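Local coordinates for metallo-beta-lactamase domain-containing protein (Thermotoga maritima, PDB 3H3E) that binds zinc and belongs to the metallo-beta-lactamase superfamily of metal-dependent hydrolases, although its own substrate and reaction remain uncharacterised, at residues A223-G228 / R248-K253; S29-S34 / P234-G239; V86-E91 / G116-E121; I59-D64 / L79-K84. The protein carries 2 engineered substitutions. All blocks are in the same frame, centred on the assembly; numbering follows the deposited sequence.

Contact 1 of 4, residues A223-G228 / R248-K253; sequences AFNELG and REFLGK
Two successive beta-alpha-beta crossovers of the metallo-beta-lactamase fold meet here, where the C-terminal turn of helix 214-226 packs against the chain leaving helix 240-249. The first helix closes in a Schellman motif: Gly228 takes a positive phi, and its N bonds back to Asn225 O at 2.9 Å.

The polar part of the contact rests on one side chain. Asn225 has its CG anti to the carbonyl carbon (chi1 -73°), and its amide reads the backbone on both sides of Phe250. ND2 donates to Glu249 O at 3.0 Å, the acceptor lying in the amide plane, while OD1 receives Leu251 N at 3.0 Å along an almost straight N-H line (176°). In both bonds the donor stands somewhat above the plane of the accepting carbonyl. Two bonds to one flat group fix its rotation and satisfy backbone atoms just where Phe250 leaves helical geometry.

The apolar part lies on the buried side. Phe250, its CG anti to the backbone N, swings its ring back so that CE1 approaches Phe224 CB at 3.8 Å. The Phe224 ring itself meets Phe246 edge-to-face and reaches Leu189 of helix 185-193; both phenylalanines also touch Val232, which places the contact against strand 231-235, next to the outermost strand 253-254. Leu251 lays its branch across the Asn225 amide at about a right angle, with CG 3.7 Å from Asn225 CG. The amide and Phe250 ring planes are nearly parallel, 8° apart, and Asn225 OD1 sits 3.2 Å from Phe250 CD1.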
loop_
_atom_site.group_PDB
_atom_site.type_symbol
_atom_site.label_atom_id
_atom_site.label_comp_id
_atom_site.label_asym_id
_atom_site.label_seq_id
_atom_site.Cartn_x
_atom_site.Cartn_y
_atom_site.Cartn_z
ATOM N N ALA A 223 0.652 18.269 5.193
ATOM C CA ALA A 223 1.932 17.552 5.302
ATOM C C ALA A 223 2.525 17.236 3.936
ATOM O O ALA A 223 3.725 17.380 3.730
ATOM C CB ALA A 223 1.790 16.270 6.117
ATOM N N PHE A 224 1.689 16.787 3.004
ATOM C CA PHE A 224 2.153 16.563 1.641
ATOM C C PHE A 224 2.799 17.843 1.113
ATOM O O PHE A 224 3.900 17.819 0.564
ATOM C CB PHE A 224 0.998 16.152 0.738
ATOM C CG PHE A 224 0.687 14.667 0.759
ATOM C CD1 PHE A 224 0.009 14.098 1.810
ATOM C CD2 PHE A 224 1.046 13.854 -0.305
ATOM C CE1 PHE A 224 -0.289 12.748 1.813
ATOM C CE2 PHE A 224 0.748 12.499 -0.309
ATOM C CZ PHE A 224 0.080 11.945 0.748
ATOM N N ASN A 225 2.123 18.971 1.297
ATOM C CA ASN A 225 2.662 20.245 0.836
ATOM C C ASN A 225 3.960 20.611 1.528
ATOM O O ASN A 225 4.953 20.919 0.877
ATOM C CB ASN A 225 1.634 21.356 1.020
ATOM C CG ASN A 225 0.506 21.261 0.022
ATOM O OD1 ASN A 225 0.656 20.659 -1.046
ATOM N ND2 ASN A 225 -0.632 21.851 0.357
ATOM N N GLU A 226 3.936 20.577 2.856
ATOM C CA GLU A 226 5.102 20.885 3.668
ATOM C C GLU A 226 6.327 20.086 3.242
ATOM O O GLU A 226 7.457 20.600 3.272
ATOM C CB GLU A 226 4.819 20.584 5.139
ATOM C CG GLU A 226 3.688 21.376 5.751
ATOM C CD GLU A 226 4.056 22.809 6.039
ATOM O OE1 GLU A 226 5.247 23.168 5.895
ATOM O OE2 GLU A 226 3.147 23.580 6.415
ATOM N N LEU A 227 6.108 18.824 2.867
ATOM C CA LEU A 227 7.227 17.940 2.530
ATOM C C LEU A 227 7.624 18.063 1.069
ATOM O O LEU A 227 8.540 17.390 0.618
ATOM C CB LEU A 227 6.922 16.483 2.883
ATOM C CG LEU A 227 6.704 16.105 4.367
ATOM C CD1 LEU A 227 6.266 14.662 4.491
ATOM C CD2 LEU A 227 7.939 16.326 5.227
ATOM N N GLY A 228 6.932 18.931 0.337
ATOM C CA GLY A 228 7.243 19.177 -1.059
ATOM C C GLY A 228 6.932 18.028 -2.006
ATOM O O GLY A 228 7.600 17.861 -3.028
ATOM N N ARG A 248 -8.172 20.372 -4.284
ATOM C CA ARG A 248 -8.371 21.801 -4.046
ATOM C C ARG A 248 -7.333 22.436 -3.123
ATOM O O ARG A 248 -7.286 23.658 -3.004
ATOM C CB ARG A 248 -9.790 22.095 -3.523
ATOM C CG ARG A 248 -9.903 22.099 -2.006
ATOM C CD ARG A 248 -11.047 22.973 -1.496
ATOM N NE ARG A 248 -11.189 22.864 -0.042
ATOM C CZ ARG A 248 -12.185 22.228 0.576
ATOM N NH1 ARG A 248 -13.152 21.652 -0.128
ATOM N NH2 ARG A 248 -12.219 22.178 1.904
ATOM N N GLU A 249 -6.504 21.628 -2.470
ATOM C CA GLU A 249 -5.542 22.172 -1.509
ATOM C C GLU A 249 -4.098 21.716 -1.716
ATOM O O GLU A 249 -3.159 22.354 -1.244
ATOM C CB GLU A 249 -5.994 21.870 -0.088
ATOM C CG GLU A 249 -7.226 22.655 0.313
ATOM C CD GLU A 249 -7.587 22.460 1.763
ATOM O OE1 GLU A 249 -6.787 21.829 2.485
ATOM O OE2 GLU A 249 -8.666 22.937 2.179
ATOM N N PHE A 250 -3.922 20.606 -2.414
ATOM C CA PHE A 250 -2.593 20.101 -2.700
ATOM C C PHE A 250 -1.989 20.967 -3.795
ATOM O O PHE A 250 -2.624 21.219 -4.813
ATOM C CB PHE A 250 -2.666 18.636 -3.122
ATOM C CG PHE A 250 -1.334 18.024 -3.462
ATOM C CD1 PHE A 250 -0.329 17.937 -2.515
ATOM C CD2 PHE A 250 -1.103 17.498 -4.724
ATOM C CE1 PHE A 250 0.884 17.364 -2.819
ATOM C CE2 PHE A 250 0.110 16.920 -5.037
ATOM C CZ PHE A 250 1.105 16.857 -4.082
ATOM N N LEU A 251 -0.765 21.426 -3.565
ATOM C CA LEU A 251 -0.076 22.346 -4.462
ATOM C C LEU A 251 0.473 21.678 -5.720
ATOM O O LEU A 251 0.875 22.351 -6.666
ATOM C CB LEU A 251 1.058 23.032 -3.706
ATOM C CG LEU A 251 0.610 23.958 -2.576
ATOM C CD1 LEU A 251 1.789 24.593 -1.913
ATOM C CD2 LEU A 251 -0.325 25.017 -3.101
ATOM N N GLY A 252 0.484 20.354 -5.737
ATOM C CA GLY A 252 1.011 19.623 -6.873
ATOM C C GLY A 252 -0.068 18.985 -7.726
ATOM O O GLY A 252 -1.224 19.422 -7.731
ATOM N N LYS A 253 0.318 17.944 -8.452
ATOM C CA LYS A 253 -0.590 17.262 -9.363
ATOM C C LYS A 253 -1.222 16.042 -8.700
ATOM O O LYS A 253 -0.537 15.260 -8.045
ATOM C CB LYS A 253 0.155 16.849 -10.637
ATOM C CG LYS A 253 -0.602 15.895 -11.538
ATOM C CD LYS A 253 0.170 15.617 -12.821
ATOM C CE LYS A 253 -0.777 15.461 -14.000
ATOM N NZ LYS A 253 -1.677 16.649 -14.150
#

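Contact 2 of 4, residues S29-S34 / P234-G239; sequences SEHGFS and PCHCTG
His236 can be followed outward along the loop 29-34. From a backbone held in a type II' turn, Cys235 to Thr238, its CG stands anti to the backbone N (chi1 -169°), which sends the ring toward Gly32 and Phe33. The first atom, His236 CB, packs near Phe33 CB. At the ring, Phe33 CB comes over one face as a CH-pi contact, 4.0 Å from the His236 centroid and close to the ring normal. Farther along that face, His236 ND1 faces the carbonyl carbon of Gly32 and spends its hydrogen bond on Asp21 OD1. The tip atom His236 CE1 touches Gly32 CA at 3.4 Å and also lies over one face of the His31 ring, toward its rim; the two imidazoles are inclined at 38°. Asp21 ties them together, since its OD2 bonds to His31 ND1, so the carboxylate probably polarises both rings. His236 NE2 makes a weak bond to Asp73 OD2. Next to the imidazole, Phe33 CE1 meets Cys235 CB at 3.6 Å, beside a cysteine whose sulfur is bound in a disulfide to Cys257. The zinc seen on His69, His71 and His182 lies about 6 Å from the nearest atom of the His236 side chain. Asp73, His74 and His236 converge in a way consistent with the second metal position of the metallo-beta-lactamase active site.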
loop_
_atom_site.group_PDB
_atom_site.type_symbol
_atom_site.label_atom_id
_atom_site.label_comp_id
_atom_site.label_asym_id
_atom_site.label_seq_id
_atom_site.Cartn_x
_atom_site.Cartn_y
_atom_site.Cartn_z
ATOM N N SER A 29 -12.103 -4.723 -11.852
ATOM C CA SER A 29 -11.890 -4.007 -10.609
ATOM C C SER A 29 -12.545 -4.738 -9.450
ATOM O O SER A 29 -13.591 -5.363 -9.600
ATOM C CB SER A 29 -12.450 -2.586 -10.706
ATOM O OG SER A 29 -13.863 -2.598 -10.757
ATOM N N GLU A 30 -11.915 -4.667 -8.290
ATOM C CA GLU A 30 -12.548 -5.117 -7.074
ATOM C C GLU A 30 -12.105 -4.225 -5.934
ATOM O O GLU A 30 -11.247 -3.361 -6.100
ATOM C CB GLU A 30 -12.213 -6.580 -6.790
ATOM C CG GLU A 30 -10.751 -6.867 -6.552
ATOM C CD GLU A 30 -10.465 -8.354 -6.454
ATOM O OE1 GLU A 30 -11.390 -9.143 -6.718
ATOM O OE2 GLU A 30 -9.321 -8.738 -6.124
ATOM N N HIS A 31 -12.714 -4.422 -4.776
ATOM C CA HIS A 31 -12.216 -3.811 -3.565
ATOM C C HIS A 31 -10.929 -4.512 -3.150
ATOM O O HIS A 31 -10.959 -5.567 -2.511
ATOM C CB HIS A 31 -13.248 -3.937 -2.458
ATOM C CG HIS A 31 -12.860 -3.248 -1.190
ATOM N ND1 HIS A 31 -12.540 -1.909 -1.140
ATOM C CD2 HIS A 31 -12.767 -3.708 0.077
ATOM C CE1 HIS A 31 -12.257 -1.577 0.104
ATOM N NE2 HIS A 31 -12.387 -2.650 0.863
ATOM N N GLY A 32 -9.801 -3.924 -3.539
ATOM C CA GLY A 32 -8.497 -4.378 -3.116
ATOM C C GLY A 32 -7.470 -3.595 -3.890
ATOM O O GLY A 32 -7.816 -2.881 -4.829
ATOM N N PHE A 33 -6.205 -3.729 -3.511
ATOM C CA PHE A 33 -5.151 -2.971 -4.156
ATOM C C PHE A 33 -4.008 -3.897 -4.601
ATOM O O PHE A 33 -3.645 -4.829 -3.894
ATOM C CB PHE A 33 -4.661 -1.858 -3.207
ATOM C CG PHE A 33 -3.673 -0.909 -3.833
ATOM C CD1 PHE A 33 -4.023 -0.158 -4.953
ATOM C CD2 PHE A 33 -2.396 -0.779 -3.312
ATOM C CE1 PHE A 33 -3.103 0.709 -5.546
ATOM C CE2 PHE A 33 -1.473 0.071 -3.894
ATOM C CZ PHE A 33 -1.827 0.821 -5.010
ATOM N N SER A 34 -3.468 -3.656 -5.791
ATOM C CA SER A 34 -2.255 -4.336 -6.238
ATOM C C SER A 34 -1.619 -3.488 -7.317
ATOM O O SER A 34 -2.290 -3.051 -8.246
ATOM C CB SER A 34 -2.540 -5.749 -6.771
ATOM O OG SER A 34 -1.422 -6.274 -7.482
ATOM N N PRO A 234 -3.948 8.758 -5.484
ATOM C CA PRO A 234 -4.688 8.132 -4.381
ATOM C C PRO A 234 -5.614 7.019 -4.855
ATOM O O PRO A 234 -6.471 7.259 -5.706
ATOM C CB PRO A 234 -5.516 9.296 -3.813
ATOM C CG PRO A 234 -5.145 10.520 -4.635
ATOM C CD PRO A 234 -4.574 10.015 -5.911
ATOM N N CYS A 235 -5.457 5.825 -4.297
ATOM C CA CYS A 235 -6.225 4.666 -4.741
ATOM C C CYS A 235 -7.049 4.050 -3.622
ATOM O O CYS A 235 -6.943 4.476 -2.481
ATOM C CB CYS A 235 -5.270 3.599 -5.257
ATOM S SG CYS A 235 -4.028 4.183 -6.377
ATOM N N HIS A 236 -7.865 3.049 -3.960
ATOM C CA HIS A 236 -8.361 2.084 -2.973
ATOM C C HIS A 236 -9.146 2.756 -1.843
ATOM O O HIS A 236 -10.142 3.445 -2.095
ATOM C CB HIS A 236 -7.168 1.273 -2.431
ATOM C CG HIS A 236 -7.550 0.076 -1.613
ATOM N ND1 HIS A 236 -8.615 -0.739 -1.932
ATOM C CD2 HIS A 236 -6.986 -0.458 -0.499
ATOM C CE1 HIS A 236 -8.701 -1.711 -1.034
ATOM N NE2 HIS A 236 -7.728 -1.563 -0.152
ATOM N N CYS A 237 -8.688 2.582 -0.605
ATOM C CA CYS A 237 -9.405 3.130 0.557
ATOM C C CYS A 237 -9.659 4.654 0.557
ATOM O O CYS A 237 -10.623 5.120 1.158
ATOM C CB CYS A 237 -8.821 2.660 1.922
ATOM S SG CYS A 237 -7.146 1.894 2.061
ATOM N N THR A 238 -8.826 5.411 -0.145
ATOM C CA THR A 238 -8.747 6.860 0.047
ATOM C C THR A 238 -10.077 7.613 0.217
ATOM O O THR A 238 -10.310 8.220 1.254
ATOM C CB THR A 238 -7.869 7.519 -1.021
ATOM O OG1 THR A 238 -6.605 6.843 -1.076
ATOM C CG2 THR A 238 -7.639 8.976 -0.676
ATOM N N GLY A 239 -10.941 7.593 -0.787
ATOM C CA GLY A 239 -12.240 8.224 -0.646
ATOM C C GLY A 239 -12.441 9.471 -1.480
ATOM O O GLY A 239 -11.555 10.313 -1.563
#

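Contact 3 of 4, residues V86-E91 / G116-E121; sequences VWLRKE and GKFVIE
Strands 86-89 and 116-119 run parallel side by side, and their first shell is backbone. Lys117 N donates to Val86 O at 2.7 Å; Leu88 then uses both its polar backbone atoms, its N giving to Lys117 O and its O receiving Val119 N at 2.8 Å. This alternation is the pattern of a parallel pair, here twisted by 35°.

Side chains in register line both faces. On one, Lys117 bends at chi2 and runs alongside Trp87, its CG resting over the indole 3.7 Å from the centroid of the six-membered ring, a CH-pi contact; Val119 CG2 approaches the edge of the same ring at CE3. On the other, Leu88 CG, in the crowded position between N and carbonyl carbon, meets Phe118 CE2 at 3.8 Å. Lys90 crosses the phenyl ring, and its NZ stands over the face, 4.9 Å from the centroid, as a cation-pi pair.

Past the paired strands, Arg89 curls so that Val119 O lies over its guanidinium while NH2 donates to Glu121 O at 3.2 Å. Its NH1 forms a salt bridge with Glu91 and also bonds to Glu161 O. A water bonded to Glu91 OE2 bridges Lys90 N and Val119 O, which at 4.0 Å are too far apart to bond directly.

Farther out, Asp64 holds Trp87 NE1, Thr124 and Leu132 touch Trp87 and Val119 on the sheet face those two side chains share, and Leu111 of helix 107-113 touches Phe118. Strand 116-119 is the outermost of its mixed sheet, and the pair is the parallel sheet edge of the metallo-beta-lactamase alpha-beta sandwich.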
loop_
_atom_site.group_PDB
_atom_site.type_symbol
_atom_site.label_atom_id
_atom_site.label_comp_id
_atom_site.label_asym_id
_atom_site.label_seq_id
_atom_site.Cartn_x
_atom_site.Cartn_y
_atom_site.Cartn_z
ATOM N N VAL A 86 7.383 -14.005 -0.650
ATOM C CA VAL A 86 6.439 -13.051 -0.091
ATOM C C VAL A 86 7.050 -12.331 1.083
ATOM O O VAL A 86 7.381 -12.951 2.092
ATOM C CB VAL A 86 5.161 -13.735 0.388
ATOM C CG1 VAL A 86 4.243 -12.704 1.007
ATOM C CG2 VAL A 86 4.491 -14.465 -0.760
ATOM N N TRP A 87 7.205 -11.018 0.934
ATOM C CA TRP A 87 7.804 -10.185 1.963
ATOM C C TRP A 87 6.722 -9.630 2.856
ATOM O O TRP A 87 5.993 -8.736 2.445
ATOM C CB TRP A 87 8.526 -9.018 1.319
ATOM C CG TRP A 87 9.670 -9.410 0.463
ATOM C CD1 TRP A 87 9.611 -10.092 -0.699
ATOM C CD2 TRP A 87 11.053 -9.121 0.693
ATOM N NE1 TRP A 87 10.870 -10.266 -1.214
ATOM C CE2 TRP A 87 11.776 -9.669 -0.376
ATOM C CE3 TRP A 87 11.751 -8.460 1.707
ATOM C CZ2 TRP A 87 13.166 -9.577 -0.471
ATOM C CZ3 TRP A 87 13.139 -8.370 1.613
ATOM C CH2 TRP A 87 13.826 -8.928 0.532
ATOM N N LEU A 88 6.622 -10.158 4.071
ATOM C CA LEU A 88 5.642 -9.687 5.027
ATOM C C LEU A 88 6.245 -9.513 6.415
ATOM O O LEU A 88 7.263 -10.122 6.739
ATOM C CB LEU A 88 4.459 -10.650 5.095
ATOM C CG LEU A 88 4.698 -12.070 5.609
ATOM C CD1 LEU A 88 3.393 -12.679 6.050
ATOM C CD2 LEU A 88 5.360 -12.936 4.553
ATOM N N ARG A 89 5.616 -8.669 7.227
ATOM C CA ARG A 89 5.986 -8.531 8.624
ATOM C C ARG A 89 5.452 -9.708 9.452
ATOM O O ARG A 89 4.334 -10.159 9.242
ATOM C CB ARG A 89 5.458 -7.220 9.197
ATOM C CG ARG A 89 6.028 -5.982 8.556
ATOM C CD ARG A 89 6.174 -4.832 9.551
ATOM N NE ARG A 89 7.571 -4.644 9.923
ATOM C CZ ARG A 89 8.022 -4.683 11.167
ATOM N NH1 ARG A 89 7.191 -4.878 12.180
ATOM N NH2 ARG A 89 9.305 -4.508 11.398
ATOM N N LYS A 90 6.249 -10.191 10.403
ATOM C CA LYS A 90 5.815 -11.290 11.255
ATOM C C LYS A 90 4.391 -11.087 11.745
ATOM O O LYS A 90 3.617 -12.030 11.813
ATOM C CB LYS A 90 6.765 -11.502 12.441
ATOM C CG LYS A 90 8.055 -12.243 12.091
ATOM C CD LYS A 90 8.866 -12.606 13.340
ATOM C CE LYS A 90 9.697 -13.890 13.148
ATOM N NZ LYS A 90 8.882 -15.141 12.913
ATOM N N GLU A 91 4.028 -9.853 12.065
ATOM C CA GLU A 91 2.728 -9.608 12.686
ATOM C C GLU A 91 1.561 -9.562 11.689
ATOM O O GLU A 91 0.399 -9.486 12.075
ATOM C CB GLU A 91 2.771 -8.375 13.613
ATOM C CG GLU A 91 3.607 -7.225 13.114
ATOM C CD GLU A 91 5.074 -7.325 13.494
ATOM O OE1 GLU A 91 5.421 -6.949 14.625
ATOM O OE2 GLU A 91 5.890 -7.732 12.641
ATOM N N GLY A 116 7.845 -17.454 2.576
ATOM C CA GLY A 116 7.785 -16.237 3.366
ATOM C C GLY A 116 9.154 -15.640 3.611
ATOM O O GLY A 116 10.109 -16.348 3.934
ATOM N N LYS A 117 9.258 -14.332 3.417
ATOM C CA LYS A 117 10.438 -13.595 3.828
ATOM C C LYS A 117 9.962 -12.602 4.863
ATOM O O LYS A 117 9.247 -11.652 4.546
ATOM C CB LYS A 117 11.071 -12.880 2.641
ATOM C CG LYS A 117 12.096 -11.829 3.025
ATOM C CD LYS A 117 13.475 -12.425 3.182
ATOM C CE LYS A 117 14.563 -11.375 3.058
ATOM N NZ LYS A 117 15.854 -12.022 2.662
ATOM N N PHE A 118 10.327 -12.847 6.110
ATOM C CA PHE A 118 9.815 -12.046 7.217
ATOM C C PHE A 118 10.631 -10.797 7.482
ATOM O O PHE A 118 11.856 -10.848 7.636
ATOM C CB PHE A 118 9.651 -12.904 8.469
ATOM C CG PHE A 118 8.525 -13.874 8.358
ATOM C CD1 PHE A 118 8.762 -15.197 8.045
ATOM C CD2 PHE A 118 7.209 -13.441 8.500
ATOM C CE1 PHE A 118 7.705 -16.088 7.908
ATOM C CE2 PHE A 118 6.156 -14.314 8.372
ATOM C CZ PHE A 118 6.400 -15.643 8.075
ATOM N N VAL A 119 9.931 -9.667 7.504
ATOM C CA VAL A 119 10.565 -8.367 7.617
ATOM C C VAL A 119 10.497 -7.919 9.071
ATOM O O VAL A 119 9.412 -7.804 9.635
ATOM C CB VAL A 119 9.886 -7.377 6.655
ATOM C CG1 VAL A 119 10.394 -5.974 6.851
ATOM C CG2 VAL A 119 10.127 -7.821 5.230
ATOM N N ILE A 120 11.663 -7.714 9.687
ATOM C CA ILE A 120 11.752 -7.359 11.106
ATOM C C ILE A 120 12.268 -5.947 11.353
ATOM O O ILE A 120 11.810 -5.264 12.261
ATOM C CB ILE A 120 12.728 -8.255 11.834
ATOM C CG1 ILE A 120 12.884 -9.588 11.113
ATOM C CG2 ILE A 120 12.303 -8.431 13.283
ATOM C CD1 ILE A 120 14.148 -10.308 11.528
ATOM N N GLU A 121 13.238 -5.522 10.552
ATOM C CA GLU A 121 13.856 -4.208 10.689
ATOM C C GLU A 121 12.899 -3.030 10.444
ATOM O O GLU A 121 11.833 -3.200 9.856
ATOM C CB GLU A 121 15.038 -4.099 9.724
ATOM C CG GLU A 121 15.888 -5.350 9.609
ATOM C CD GLU A 121 16.465 -5.774 10.933
ATOM O OE1 GLU A 121 16.251 -5.044 11.925
ATOM O OE2 GLU A 121 17.128 -6.835 10.987
HETATM O O HOH W 1 8.115 -8.619 11.743
#

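Contact 4 of 4, residues I59-D64 / L79-K84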
loop_
_atom_site.group_PDB
_atom_site.type_symbol
_atom_site.label_atom_id
_atom_site.label_comp_id
_atom_site.label_asym_id
_atom_site.label_seq_id
_atom_site.Cartn_x
_atom_site.Cartn_y
_atom_site.Cartn_z
ATOM N N ILE A 59 1.758 -9.120 -19.174
ATOM C CA ILE A 59 2.869 -9.035 -18.225
ATOM C C ILE A 59 3.065 -10.304 -17.399
ATOM O O ILE A 59 2.104 -10.900 -16.899
ATOM C CB ILE A 59 2.672 -7.889 -17.227
ATOM C CG1 ILE A 59 2.572 -6.550 -17.952
ATOM C CG2 ILE A 59 3.825 -7.847 -16.251
ATOM C CD1 ILE A 59 1.924 -5.480 -17.114
ATOM N N ASP A 60 4.327 -10.706 -17.264
ATOM C CA ASP A 60 4.723 -11.761 -16.341
ATOM C C ASP A 60 5.029 -11.139 -14.980
ATOM O O ASP A 60 5.791 -10.181 -14.898
ATOM C CB ASP A 60 5.972 -12.458 -16.860
ATOM C CG ASP A 60 5.747 -13.131 -18.186
ATOM O OD1 ASP A 60 4.806 -13.951 -18.278
ATOM O OD2 ASP A 60 6.516 -12.843 -19.133
ATOM N N LEU A 61 4.441 -11.669 -13.912
ATOM C CA LEU A 61 4.688 -11.091 -12.598
ATOM C C LEU A 61 6.023 -11.570 -12.070
ATOM O O LEU A 61 6.468 -12.674 -12.398
ATOM C CB LEU A 61 3.573 -11.418 -11.604
ATOM C CG LEU A 61 2.153 -11.040 -12.001
ATOM C CD1 LEU A 61 1.246 -11.433 -10.876
ATOM C CD2 LEU A 61 2.032 -9.567 -12.320
ATOM N N PRO A 62 6.667 -10.741 -11.242
ATOM C CA PRO A 62 8.019 -11.024 -10.785
ATOM C C PRO A 62 8.002 -11.987 -9.608
ATOM O O PRO A 62 6.958 -12.313 -9.047
ATOM C CB PRO A 62 8.521 -9.656 -10.321
ATOM C CG PRO A 62 7.312 -8.712 -10.407
ATOM C CD PRO A 62 6.115 -9.557 -10.575
ATOM N N LYS A 63 9.186 -12.433 -9.236
ATOM C CA LYS A 63 9.339 -13.367 -8.151
ATOM C C LYS A 63 8.858 -12.769 -6.836
ATOM O O LYS A 63 8.254 -13.466 -6.017
ATOM C CB LYS A 63 10.811 -13.761 -8.041
ATOM C CG LYS A 63 11.133 -14.589 -6.834
ATOM C CD LYS A 63 12.633 -14.758 -6.698
ATOM C CE LYS A 63 13.358 -13.465 -7.013
ATOM N NZ LYS A 63 14.690 -13.457 -6.359
ATOM N N ASP A 64 9.140 -11.483 -6.630
ATOM C CA ASP A 64 8.961 -10.860 -5.317
ATOM C C ASP A 64 7.636 -10.146 -5.175
ATOM O O ASP A 64 7.311 -9.238 -5.939
ATOM C CB ASP A 64 10.095 -9.877 -5.004
ATOM C CG ASP A 64 11.429 -10.565 -4.779
ATOM O OD1 ASP A 64 11.547 -11.400 -3.858
ATOM O OD2 ASP A 64 12.380 -10.250 -5.511
ATOM N N LEU A 79 -3.463 -16.308 -2.896
ATOM C CA LEU A 79 -4.087 -17.610 -3.033
ATOM C C LEU A 79 -4.037 -18.093 -4.464
ATOM O O LEU A 79 -4.367 -19.238 -4.737
ATOM C CB LEU A 79 -5.542 -17.543 -2.575
ATOM C CG LEU A 79 -5.690 -17.142 -1.108
ATOM C CD1 LEU A 79 -7.156 -17.153 -0.692
ATOM C CD2 LEU A 79 -4.872 -18.073 -0.247
ATOM N N TYR A 80 -3.637 -17.213 -5.371
ATOM C CA TYR A 80 -3.597 -17.530 -6.791
ATOM C C TYR A 80 -2.172 -17.602 -7.314
ATOM O O TYR A 80 -1.954 -17.758 -8.510
ATOM C CB TYR A 80 -4.390 -16.489 -7.593
ATOM C CG TYR A 80 -5.857 -16.488 -7.260
ATOM C CD1 TYR A 80 -6.773 -17.185 -8.056
ATOM C CD2 TYR A 80 -6.334 -15.820 -6.134
ATOM C CE1 TYR A 80 -8.126 -17.206 -7.746
ATOM C CE2 TYR A 80 -7.690 -15.835 -5.814
ATOM C CZ TYR A 80 -8.575 -16.535 -6.623
ATOM O OH TYR A 80 -9.909 -16.545 -6.320
ATOM N N LEU A 81 -1.203 -17.474 -6.411
ATOM C CA LEU A 81 0.205 -17.555 -6.781
ATOM C C LEU A 81 0.889 -18.718 -6.072
ATOM O O LEU A 81 0.467 -19.126 -4.990
ATOM C CB LEU A 81 0.926 -16.247 -6.459
ATOM C CG LEU A 81 0.382 -14.985 -7.136
ATOM C CD1 LEU A 81 1.090 -13.765 -6.592
ATOM C CD2 LEU A 81 0.501 -15.062 -8.669
ATOM N N SER A 82 1.926 -19.256 -6.713
ATOM C CA SER A 82 2.794 -20.252 -6.124
ATOM C C SER A 82 4.243 -19.851 -6.404
ATOM O O SER A 82 4.556 -19.227 -7.424
ATOM C CB SER A 82 2.533 -21.638 -6.723
ATOM O OG SER A 82 1.160 -21.959 -6.814
ATOM N N GLY A 83 5.130 -20.219 -5.492
ATOM C CA GLY A 83 6.555 -20.063 -5.703
ATOM C C GLY A 83 7.082 -18.649 -5.603
ATOM O O GLY A 83 8.244 -18.400 -5.895
ATOM N N LYS A 84 6.235 -17.711 -5.204
ATOM C CA LYS A 84 6.689 -16.342 -5.009
ATOM C C LYS A 84 7.445 -16.244 -3.697
ATOM O O LYS A 84 7.310 -17.097 -2.828
ATOM C CB LYS A 84 5.506 -15.368 -5.008
ATOM C CG LYS A 84 4.631 -15.453 -6.254
ATOM C CD LYS A 84 5.331 -14.929 -7.496
ATOM C CE LYS A 84 4.612 -15.369 -8.745
ATOM N NZ LYS A 84 5.259 -14.889 -9.994
HETATM O O HOH W 2 3.629 -14.719 -12.629
#
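The flat group that matters is the peptide carbonyl of Pro62: the ammonium of Lys84 stands above its plane, 58° out of it, with NZ 3.2 Å from Pro62 O in a hydrogen bond. No aromatic ring takes part. The lysine reaches that position by a bent path. Its CG is anti to the carbonyl carbon, the chain turns at chi2 (-70°), and the remainder extends along the backbone of 59-64. On the way the methylenes pass Lys63 O, with Lys84 CB at 3.5 Å. A water bonded to NZ at 3.1 Å also receives a weak bond from Leu61 N. Apolar contact is slight: Leu61 CD1 meets Leu81 CD2 at 4.3 Å, while Leu61 also packs on helix 49-56.

The two loops lead into the parallel neighbours 64-66 and 85-89, and backbone bonding of Lys63 with Arg85 begins that pairing. Asn114 holds the second loop by bonding to Lys84 N and Leu81 O. Between these two segments, therefore, the lysine charge is met by a neutral carbonyl and a water rather than a carboxylate, and the dipoles of that carbonyl and water would probably favour the protonated amine.

From the N terminus, contact 2 opens first, at 29-34, and waits some two hundred residues for its partner. Within that span contact 4 closes a short loop, joining the segments that lead into strands 64-66 and 85-89, and contact 3 follows in series, pairing 85-89 with 115-119; the two touch through Trp87 and Asp64. Contact 1 begins at 223-228, before contact 2 closes at 234-239, and ends afterwards, so these two cross. Contact 1 ties the end of helix 214-226 to the chain leaving helix 240-249, about 32 Å from contact 3 between centres, while contact 2 joins the two sheets beside the zinc.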